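Local atomic coordinates of hypothetical protein NMB0488 (Neisseria meningitidis, PDB entry 2GKP), a protein that is of unknown function but probably acts as an immunity protein that neutralises a toxin of contact-dependent growth inhibition systems. Residues Glu52-Gly55 with Thr56-Gln60; Tyr16-Glu20 with Arg21-Ile25. One frame throughout, in Å; residues are numbered along the deposited sequence.

In the fold
Interaction 2 closes the hairpin between strands 11-18 and 23-30, and interaction 1 is about two and a half turns of the later helix 51-63, which lies against that hairpin. Their centres are 14 Å apart, yet side chains meet directly: Leu54 CD1 rests 3.6 Å from Tyr16 CE1 in the tyrosine conformer described, and Val58 CG2 lies 3.8 Å from Ile25 CG2. The helix thus packs on the sheet face that carries Tyr16, Leu23 and Ile25. Lys17 points to the other face, where its side chain comes to about 3 Å from a bound sodium ion; the side chain of Val58 is about 10 Å from this sodium ion. Both interactions belong to the CDI immunity protein family region.

Interaction 1 (Glu52-Gly55 with Thr56-Gln60)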
# COMPACT_ATOMS: atom_id res chain seq x y z
N GLU A 52 0.34 -2.00 17.08
CA GLU A 52 -0.22 -3.34 16.88
C GLU A 52 -1.35 -3.34 15.83
O GLU A 52 -1.40 -4.26 14.97
CB GLU A 52 -0.60 -3.96 18.24
CG GLU A 52 -0.77 -5.47 18.24
CD GLU A 52 -2.14 -5.88 17.75
OE1 GLU A 52 -3.03 -5.02 17.79
OE2 GLU A 52 -2.35 -7.05 17.34
N THR A 53 -2.21 -2.31 15.82
CA THR A 53 -3.30 -2.24 14.85
C THR A 53 -2.71 -1.96 13.46
O THR A 53 -3.17 -2.54 12.46
CB THR A 53 -4.35 -1.13 15.24
OG1 THR A 53 -4.88 -1.43 16.54
CG2 THR A 53 -5.51 -1.09 14.25
N LEU A 54 -1.73 -1.09 13.38
CA LEU A 54 -1.13 -0.76 12.10
C LEU A 54 -0.41 -1.99 11.52
O LEU A 54 -0.61 -2.35 10.34
CB LEU A 54 -0.15 0.41 12.26
CG LEU A 54 0.61 0.87 11.00
CD1 LEU A 54 -0.39 1.16 9.85
CD2 LEU A 54 1.57 2.03 11.27
N GLY A 55 0.38 -2.68 12.34
CA GLY A 55 1.04 -3.93 11.87
C GLY A 55 0.05 -5.00 11.42
O GLY A 55 0.18 -5.61 10.32
N THR A 56 -0.98 -5.25 12.23
CA THR A 56 -2.01 -6.23 11.86
C THR A 56 -2.74 -5.87 10.58
O THR A 56 -3.05 -6.73 9.74
CB THR A 56 -2.99 -6.42 13.03
OG1 THR A 56 -2.26 -6.97 14.13
CG2 THR A 56 -4.17 -7.33 12.70
N THR A 57 -3.06 -4.59 10.42
CA THR A 57 -3.79 -4.18 9.23
C THR A 57 -2.93 -4.39 7.99
O THR A 57 -3.44 -4.84 6.98
CB THR A 57 -4.24 -2.68 9.35
OG1 THR A 57 -5.00 -2.55 10.57
CG2 THR A 57 -5.09 -2.24 8.17
N VAL A 58 -1.64 -4.06 8.06
CA VAL A 58 -0.76 -4.26 6.90
C VAL A 58 -0.55 -5.75 6.64
O VAL A 58 -0.61 -6.21 5.47
CB VAL A 58 0.56 -3.48 7.04
CG1 VAL A 58 1.58 -3.91 5.99
CG2 VAL A 58 0.25 -2.00 6.88
N LEU A 59 -0.40 -6.55 7.70
CA LEU A 59 -0.34 -8.03 7.47
C LEU A 59 -1.60 -8.57 6.80
O LEU A 59 -1.53 -9.45 5.90
CB LEU A 59 -0.04 -8.79 8.77
CG LEU A 59 1.37 -8.58 9.30
CD1 LEU A 59 1.44 -9.04 10.77
CD2 LEU A 59 2.41 -9.34 8.47
N GLN A 60 -2.79 -8.07 7.19
CA GLN A 60 -4.03 -8.50 6.57
C GLN A 60 -4.04 -8.09 5.09
O GLN A 60 -4.49 -8.81 4.20
CB GLN A 60 -5.24 -7.90 7.31
CG GLN A 60 -5.43 -8.50 8.72
CD GLN A 60 -6.41 -7.76 9.64
OE1 GLN A 60 -6.76 -6.58 9.44
NE2 GLN A 60 -6.87 -8.47 10.67
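Thr57 hydrogen-bonds with its side chain back to Thr53, one helical turn earlier. Its CB lies 3.3 Å from Thr53 O. From there the two branches part. CG2 leaves the helix for Ile25 on strand 23-30, whereas OG1, set beside its own backbone N and anti to the carbonyl carbon (chi1 -56°), folds back and donates to Thr53 O over a short 2.6 Å. That oxygen also takes the regular helix bond from Thr57 N at 2.9 Å, and the two donors come to it from opposite faces of the carbonyl plane. Thr53 and Thr57 project alongside one another, with Thr53 CG2 4.0 Å from Thr57 OG1; the hydroxyl of Thr53 is engaged by Asp50.

At Thr56, OG1 likewise turns back, standing 3.0 Å from Glu52 O. Farther along, Leu59 N bonds to Gly55 O at 2.8 Å, nearly straight. Threonine hydroxyls bonding to the carbonyl four residues earlier are a common feature of helices; here Leu54 and Val58 pack this one on helix 152-164 and on Ile25. Buried Thr57 therefore satisfies its hydroxyl within the helix, leaving its methyl to pack against Ile25.

Interaction 2 (Tyr16-Glu20 with Arg21-Ile25); sequences YKANE and RALII
Lys17 O accepts the N-H of Ile24 (Ile24 N to Lys17 O 2.8 Å) and is also touched by the CA-H of Leu23, with Leu23 CA 3.4 Å away. The return bond runs from Lys17 N to Ile24 O at 2.9 Å and is almost straight (175° at the hydrogen), so these two residues form a hydrogen-bonded antiparallel pair, while Tyr16 with Ile25 and Ala18 with Leu23 form the non-hydrogen-bonded pairs on either side. Asn19 N donates to Ala22 O to close the turn.

On the face carrying Tyr16 and Leu23, the tyrosine, in the conformer described, has CG anti to its backbone N (chi1 169°), which lifts the ring off the sheet and tilts it towards Leu23. Its OH reaches Leu23 CD2 at 3.5 Å; Leu23 CD1 lies at the ring edge, in its plane. The same Leu23 CD2 rests on Ala18 CB, 3.7 Å away.

At the turn, Glu20 and Arg21 extend alongside each other with carboxylate and guanidinium planes 83° apart. No direct salt bridge forms; one water donates to Glu20 OE2 and accepts from Arg21 NH2, while Tyr101 bonds to the same carboxylate oxygen and Leu99 O takes Arg21 NH1. The sheet is extended by strand 112-119, bonded to Tyr16 and Ala18, and by strand 34-45, bonded to Leu23 and Ile25, with helices 51-63 and 152-164 packed over Tyr16.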
# COMPACT_ATOMS: atom_id res chain seq x y z
N TYR A 16 0.92 1.72 1.99
CA TYR A 16 0.60 2.44 3.22
C TYR A 16 0.79 3.91 2.88
O TYR A 16 1.93 4.39 2.76
CB TYR A 16 1.53 1.98 4.37
CG TYR A 16 1.50 2.81 5.64
CD1 TYR A 16 0.32 3.03 6.34
CD2 TYR A 16 2.68 3.31 6.19
CE1 TYR A 16 0.32 3.78 7.54
CE2 TYR A 16 2.69 4.06 7.38
CZ TYR A 16 1.50 4.29 8.04
OH TYR A 16 1.51 5.02 9.22
N LYS A 17 -0.33 4.60 2.68
CA LYS A 17 -0.32 6.04 2.36
C LYS A 17 -0.81 6.86 3.53
O LYS A 17 -1.55 6.34 4.38
CB LYS A 17 -1.18 6.33 1.13
CG LYS A 17 -0.47 5.95 -0.15
CD LYS A 17 -1.39 5.99 -1.34
CE LYS A 17 -0.60 5.95 -2.67
NZ LYS A 17 0.22 4.70 -2.76
N ALA A 18 -0.39 8.13 3.62
CA ALA A 18 -0.77 8.95 4.78
C ALA A 18 -0.82 10.37 4.37
O ALA A 18 0.12 10.86 3.75
CB ALA A 18 0.25 8.80 5.91
N ASN A 19 -1.89 11.06 4.77
CA ASN A 19 -1.95 12.51 4.60
C ASN A 19 -2.37 13.15 5.91
O ASN A 19 -2.28 12.49 6.96
CB ASN A 19 -2.80 12.92 3.35
CG ASN A 19 -4.30 12.64 3.50
OD1 ASN A 19 -5.08 12.79 2.51
ND2 ASN A 19 -4.72 12.27 4.70
N GLU A 20 -2.78 14.41 5.88
CA GLU A 20 -3.08 15.05 7.15
C GLU A 20 -4.38 14.57 7.78
O GLU A 20 -4.71 14.98 8.91
CB GLU A 20 -3.08 16.59 7.04
CG GLU A 20 -4.30 17.22 6.34
CD GLU A 20 -4.35 17.04 4.83
OE1 GLU A 20 -3.34 16.56 4.23
OE2 GLU A 20 -5.40 17.43 4.26
N ARG A 21 -5.15 13.72 7.08
CA ARG A 21 -6.41 13.21 7.67
C ARG A 21 -6.42 11.73 7.99
O ARG A 21 -7.24 11.32 8.79
CB ARG A 21 -7.59 13.55 6.81
CG ARG A 21 -7.87 15.05 6.75
CD ARG A 21 -9.18 15.37 6.02
NE ARG A 21 -9.18 16.83 5.78
CZ ARG A 21 -9.96 17.47 4.91
NH1 ARG A 21 -10.93 16.84 4.26
NH2 ARG A 21 -9.74 18.78 4.72
N ALA A 22 -5.56 10.93 7.36
CA ALA A 22 -5.69 9.49 7.52
C ALA A 22 -4.46 8.74 7.11
O ALA A 22 -3.66 9.21 6.28
CB ALA A 22 -6.86 8.99 6.67
N LEU A 23 -4.37 7.53 7.65
CA LEU A 23 -3.56 6.44 7.07
C LEU A 23 -4.47 5.58 6.18
O LEU A 23 -5.64 5.41 6.52
CB LEU A 23 -2.96 5.55 8.17
CG LEU A 23 -2.36 6.28 9.38
CD1 LEU A 23 -1.84 5.26 10.39
CD2 LEU A 23 -1.22 7.19 8.92
N ILE A 24 -3.95 5.09 5.05
CA ILE A 24 -4.76 4.38 4.07
C ILE A 24 -3.94 3.16 3.66
O ILE A 24 -2.91 3.27 3.01
CB ILE A 24 -5.07 5.29 2.85
CG1 ILE A 24 -5.65 6.65 3.31
CG2 ILE A 24 -6.03 4.54 1.92
CD1 ILE A 24 -5.22 7.81 2.49
N ILE A 25 -4.40 1.97 4.09
CA ILE A 25 -3.64 0.75 3.87
C ILE A 25 -4.34 -0.03 2.76
O ILE A 25 -5.58 -0.18 2.74
CB ILE A 25 -3.61 -0.12 5.14
CG1 ILE A 25 -2.93 0.61 6.29
CG2 ILE A 25 -2.94 -1.45 4.84
CD1 ILE A 25 -1.78 1.33 5.96
O HOH W 1 -6.87 19.47 5.10